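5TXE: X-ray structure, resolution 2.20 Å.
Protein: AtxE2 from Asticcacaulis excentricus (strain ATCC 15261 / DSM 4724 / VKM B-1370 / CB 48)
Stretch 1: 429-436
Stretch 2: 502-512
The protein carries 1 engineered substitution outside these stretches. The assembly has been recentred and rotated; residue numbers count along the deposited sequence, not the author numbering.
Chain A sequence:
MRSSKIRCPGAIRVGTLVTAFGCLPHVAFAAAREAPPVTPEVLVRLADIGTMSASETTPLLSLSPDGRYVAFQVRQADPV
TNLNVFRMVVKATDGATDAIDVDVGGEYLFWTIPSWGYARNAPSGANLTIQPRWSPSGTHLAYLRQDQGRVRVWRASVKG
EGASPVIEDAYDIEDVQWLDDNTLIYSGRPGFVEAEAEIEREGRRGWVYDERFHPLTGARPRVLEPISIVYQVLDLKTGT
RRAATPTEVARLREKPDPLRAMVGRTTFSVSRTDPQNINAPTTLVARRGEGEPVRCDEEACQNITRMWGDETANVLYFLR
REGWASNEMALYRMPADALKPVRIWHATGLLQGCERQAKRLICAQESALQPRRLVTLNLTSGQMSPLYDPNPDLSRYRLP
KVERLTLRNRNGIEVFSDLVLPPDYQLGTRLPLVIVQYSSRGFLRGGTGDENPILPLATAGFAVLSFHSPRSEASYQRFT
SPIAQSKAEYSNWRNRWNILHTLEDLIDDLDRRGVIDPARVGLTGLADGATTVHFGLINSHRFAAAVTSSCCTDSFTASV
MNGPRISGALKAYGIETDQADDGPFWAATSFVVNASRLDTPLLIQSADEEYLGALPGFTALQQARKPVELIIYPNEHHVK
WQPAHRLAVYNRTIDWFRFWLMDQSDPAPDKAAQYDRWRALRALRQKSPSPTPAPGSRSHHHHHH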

# COMPACT_ATOMS: atom_id res chain seq x y z
N THR A 429 -11.89 -30.30 -12.46
CA THR A 429 -13.01 -29.49 -12.02
C THR A 429 -12.83 -28.10 -12.65
O THR A 429 -11.80 -27.46 -12.41
N ARG A 430 -13.82 -27.64 -13.43
CA ARG A 430 -13.76 -26.25 -13.95
C ARG A 430 -14.42 -25.27 -13.00
O ARG A 430 -15.62 -25.33 -12.81
N LEU A 431 -13.64 -24.36 -12.42
CA LEU A 431 -14.15 -23.42 -11.37
C LEU A 431 -14.55 -22.02 -11.87
O LEU A 431 -14.05 -21.56 -12.86
N PRO A 432 -15.46 -21.35 -11.16
CA PRO A 432 -15.59 -19.90 -11.39
C PRO A 432 -14.33 -19.21 -10.86
O PRO A 432 -13.65 -19.71 -9.97
N LEU A 433 -13.99 -18.11 -11.48
CA LEU A 433 -12.80 -17.39 -11.16
C LEU A 433 -13.11 -15.99 -10.66
O LEU A 433 -13.97 -15.28 -11.23
N VAL A 434 -12.36 -15.56 -9.66
CA VAL A 434 -12.41 -14.16 -9.22
C VAL A 434 -11.01 -13.58 -9.30
O VAL A 434 -10.04 -14.17 -8.82
N ILE A 435 -10.91 -12.40 -9.89
CA ILE A 435 -9.63 -11.71 -10.06
C ILE A 435 -9.51 -10.58 -9.02
O ILE A 435 -10.42 -9.74 -8.91
N VAL A 436 -8.41 -10.63 -8.25
CA VAL A 436 -8.06 -9.65 -7.25
C VAL A 436 -6.78 -8.94 -7.74
O VAL A 436 -5.85 -9.61 -8.19
N THR A 502 -3.54 -8.36 -20.78
CA THR A 502 -2.83 -9.29 -19.89
C THR A 502 -3.78 -10.12 -19.08
O THR A 502 -3.57 -11.30 -18.91
N LEU A 503 -4.84 -9.51 -18.59
CA LEU A 503 -5.84 -10.30 -17.87
C LEU A 503 -6.49 -11.35 -18.77
O LEU A 503 -6.74 -12.47 -18.34
N GLU A 504 -6.82 -10.96 -19.99
CA GLU A 504 -7.37 -11.87 -20.98
C GLU A 504 -6.37 -13.02 -21.29
O GLU A 504 -6.78 -14.16 -21.35
N ASP A 505 -5.07 -12.74 -21.35
CA ASP A 505 -4.05 -13.80 -21.51
C ASP A 505 -4.07 -14.76 -20.34
O ASP A 505 -4.07 -15.96 -20.53
N LEU A 506 -4.13 -14.23 -19.12
CA LEU A 506 -4.15 -15.10 -17.96
C LEU A 506 -5.39 -15.96 -17.93
O LEU A 506 -5.34 -17.14 -17.54
N ILE A 507 -6.51 -15.36 -18.26
CA ILE A 507 -7.76 -16.09 -18.22
C ILE A 507 -7.67 -17.20 -19.27
O ILE A 507 -8.06 -18.34 -19.00
N ASP A 508 -7.24 -16.85 -20.48
CA ASP A 508 -7.11 -17.85 -21.55
C ASP A 508 -6.19 -18.98 -21.15
O ASP A 508 -6.48 -20.12 -21.43
N ASP A 509 -5.10 -18.68 -20.47
CA ASP A 509 -4.23 -19.72 -19.98
C ASP A 509 -4.97 -20.68 -19.06
O ASP A 509 -4.87 -21.89 -19.19
N LEU A 510 -5.65 -20.13 -18.06
CA LEU A 510 -6.27 -20.97 -17.06
C LEU A 510 -7.43 -21.72 -17.70
O LEU A 510 -7.73 -22.83 -17.30
N ASP A 511 -8.02 -21.13 -18.71
CA ASP A 511 -9.04 -21.80 -19.53
C ASP A 511 -8.48 -23.05 -20.27
O ASP A 511 -9.02 -24.11 -20.18
N ARG A 512 -7.35 -22.89 -20.95
CA ARG A 512 -6.68 -24.01 -21.62
C ARG A 512 -6.29 -25.09 -20.64
O ARG A 512 -6.39 -26.25 -20.96

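The polar link between the two stretches lies at the C-terminal end of the helix, where Arg430, in the loop just before the strand, reaches across to Asp511. The CA-to-CB bond of Arg430 points sideways, but the chain is extended beyond it, with chi1 at -90° (m) and chi2 and chi3 both t, and this carries the guanidinium to the helix. NH1 of Arg430 donates to the backbone O of Asp511 at 3.2 Å with a nearly straight N-H...O angle of 160°. The same NH1 lies 3.1 Å from OD1 of Asp511, forming a salt bridge; as a hydrogen bond this contact is weak, because its angle is only 122°, so charge attraction is likely to contribute more than directional bonding. Asp511 adopts chi1 t, and its CB also leaves the helix sideways while the carboxylate comes nearer to the arginine. The backbone O of Asp511 belongs to the last residues of the helical segment, and no hydrogen bond within the stretch uses it. NH1 of Arg430 has a further hydrogen bond elsewhere in the structure.

From this exposed end inward, the contact becomes entirely apolar. The strand runs nearly antiparallel to the helix, at 159°, so that advancing from Leu433 to Ile435 means moving back along the helix from Leu510 toward Leu503. Alternation along the strand directs the CA-to-CB bonds of Leu433 and Ile435 toward the helix and leaves Pro432, Val434 and Val436 out of its reach; Leu431, at the start of the strand, is also out of reach.

Leu433 (chi1 t, chi2 p) places CD2 4.2 Å from CD1 of Leu510 and 4.3 Å from CG1 of Ile507, so one methyl meets residues from successive helical turns. Leu510 and Ile507 both have the m, t rotamer; their CB atoms point sideways, and it is the ends of their side chains that approach the strand.

Ile435, also m, t, has the largest area covered by the opposing stretch, 57 Å². Its CD1 meets CD1 of Ile507 at 4.0 Å, while its CG2 lies 4.0 Å from CD2 of Leu503, whose CB points toward the strand and whose rotamer is again m, t. Ile507 is thus shared by both inward-facing strand residues. Leu506 also directs its CB toward the strand, yet its nearest approach, CB of Leu506 to CD1 of Ile435, is 6.9 Å, too far for contact. The four-residue spacing of Leu503, Ile507 and Asp511 sets one contacting residue on each turn, with Leu510 beside them, and the interface buries 286 Å² in total.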

# COMPACT_ATOMS: atom_id res chain seq x y z
CB THR A 429 -12.96 -29.35 -10.46
OG1 THR A 429 -12.92 -30.65 -9.86
CG2 THR A 429 -14.16 -28.56 -9.91
CB ARG A 430 -14.47 -26.10 -15.26
CG ARG A 430 -13.59 -26.32 -16.44
CD ARG A 430 -14.27 -25.92 -17.74
NE ARG A 430 -13.50 -26.45 -18.84
CZ ARG A 430 -12.43 -25.87 -19.39
NH1 ARG A 430 -11.94 -24.70 -18.98
NH2 ARG A 430 -11.82 -26.50 -20.37
CB LEU A 431 -13.07 -23.22 -10.33
CG LEU A 431 -12.69 -24.49 -9.57
CD1 LEU A 431 -11.42 -24.21 -8.82
CD2 LEU A 431 -13.76 -24.95 -8.59
CB PRO A 432 -16.83 -19.54 -10.59
CG PRO A 432 -16.83 -20.50 -9.44
CD PRO A 432 -16.30 -21.82 -10.04
CB LEU A 433 -12.00 -17.26 -12.45
CG LEU A 433 -10.68 -16.47 -12.37
CD1 LEU A 433 -9.66 -17.06 -11.45
CD2 LEU A 433 -10.08 -16.29 -13.74
CB VAL A 434 -12.93 -14.05 -7.78
CG1 VAL A 434 -12.80 -12.62 -7.28
CG2 VAL A 434 -14.37 -14.54 -7.72
CB ILE A 435 -9.50 -11.14 -11.46
CG1 ILE A 435 -9.62 -12.26 -12.50
CG2 ILE A 435 -8.20 -10.44 -11.61
CD1 ILE A 435 -9.81 -11.76 -13.91
CB VAL A 436 -7.84 -10.29 -5.91
CG1 VAL A 436 -7.40 -9.30 -4.87
CG2 VAL A 436 -9.08 -10.98 -5.47
CB THR A 502 -1.86 -8.56 -18.95
OG1 THR A 502 -0.96 -7.78 -19.72
CG2 THR A 502 -1.06 -9.52 -18.09
CB LEU A 503 -6.93 -9.40 -17.30
CG LEU A 503 -6.51 -8.56 -16.10
CD1 LEU A 503 -7.59 -7.59 -15.78
CD2 LEU A 503 -6.20 -9.45 -14.89
CB GLU A 504 -7.81 -11.13 -22.22
CG GLU A 504 -9.03 -10.23 -22.00
CD GLU A 504 -9.37 -9.33 -23.19
OE1 GLU A 504 -8.57 -9.28 -24.17
OE2 GLU A 504 -10.45 -8.68 -23.18
CB ASP A 505 -2.65 -13.20 -21.66
CG ASP A 505 -2.50 -12.33 -22.91
OD1 ASP A 505 -3.25 -12.56 -23.87
OD2 ASP A 505 -1.64 -11.41 -22.95
CB LEU A 506 -4.00 -14.34 -16.65
CG LEU A 506 -2.66 -13.69 -16.51
CD1 LEU A 506 -2.68 -12.54 -15.48
CD2 LEU A 506 -1.65 -14.76 -16.10
CB ILE A 507 -8.96 -15.16 -18.52
CG1 ILE A 507 -9.18 -14.18 -17.34
CG2 ILE A 507 -10.22 -15.93 -18.74
CD1 ILE A 507 -10.18 -13.10 -17.67
CB ASP A 508 -6.58 -17.23 -22.84
CG ASP A 508 -7.60 -16.33 -23.54
OD1 ASP A 508 -8.81 -16.41 -23.21
OD2 ASP A 508 -7.20 -15.51 -24.40
CB ASP A 509 -3.03 -19.08 -19.24
CG ASP A 509 -2.00 -20.11 -18.72
OD1 ASP A 509 -1.19 -20.60 -19.51
OD2 ASP A 509 -1.96 -20.42 -17.50
CB LEU A 510 -6.78 -20.13 -15.90
CG LEU A 510 -5.75 -19.43 -15.05
CD1 LEU A 510 -6.45 -18.45 -14.10
CD2 LEU A 510 -5.00 -20.47 -14.26
CB ASP A 511 -9.63 -20.83 -20.53
CG ASP A 511 -10.81 -21.41 -21.33
OD1 ASP A 511 -11.29 -22.52 -21.03
OD2 ASP A 511 -11.25 -20.74 -22.28
CB ARG A 512 -5.43 -23.53 -22.37
CG ARG A 512 -5.80 -22.74 -23.62
CD ARG A 512 -4.60 -22.26 -24.44
NE ARG A 512 -4.74 -20.86 -24.88
CZ ARG A 512 -5.67 -20.42 -25.75
NH1 ARG A 512 -6.56 -21.28 -26.27
NH2 ARG A 512 -5.73 -19.13 -26.10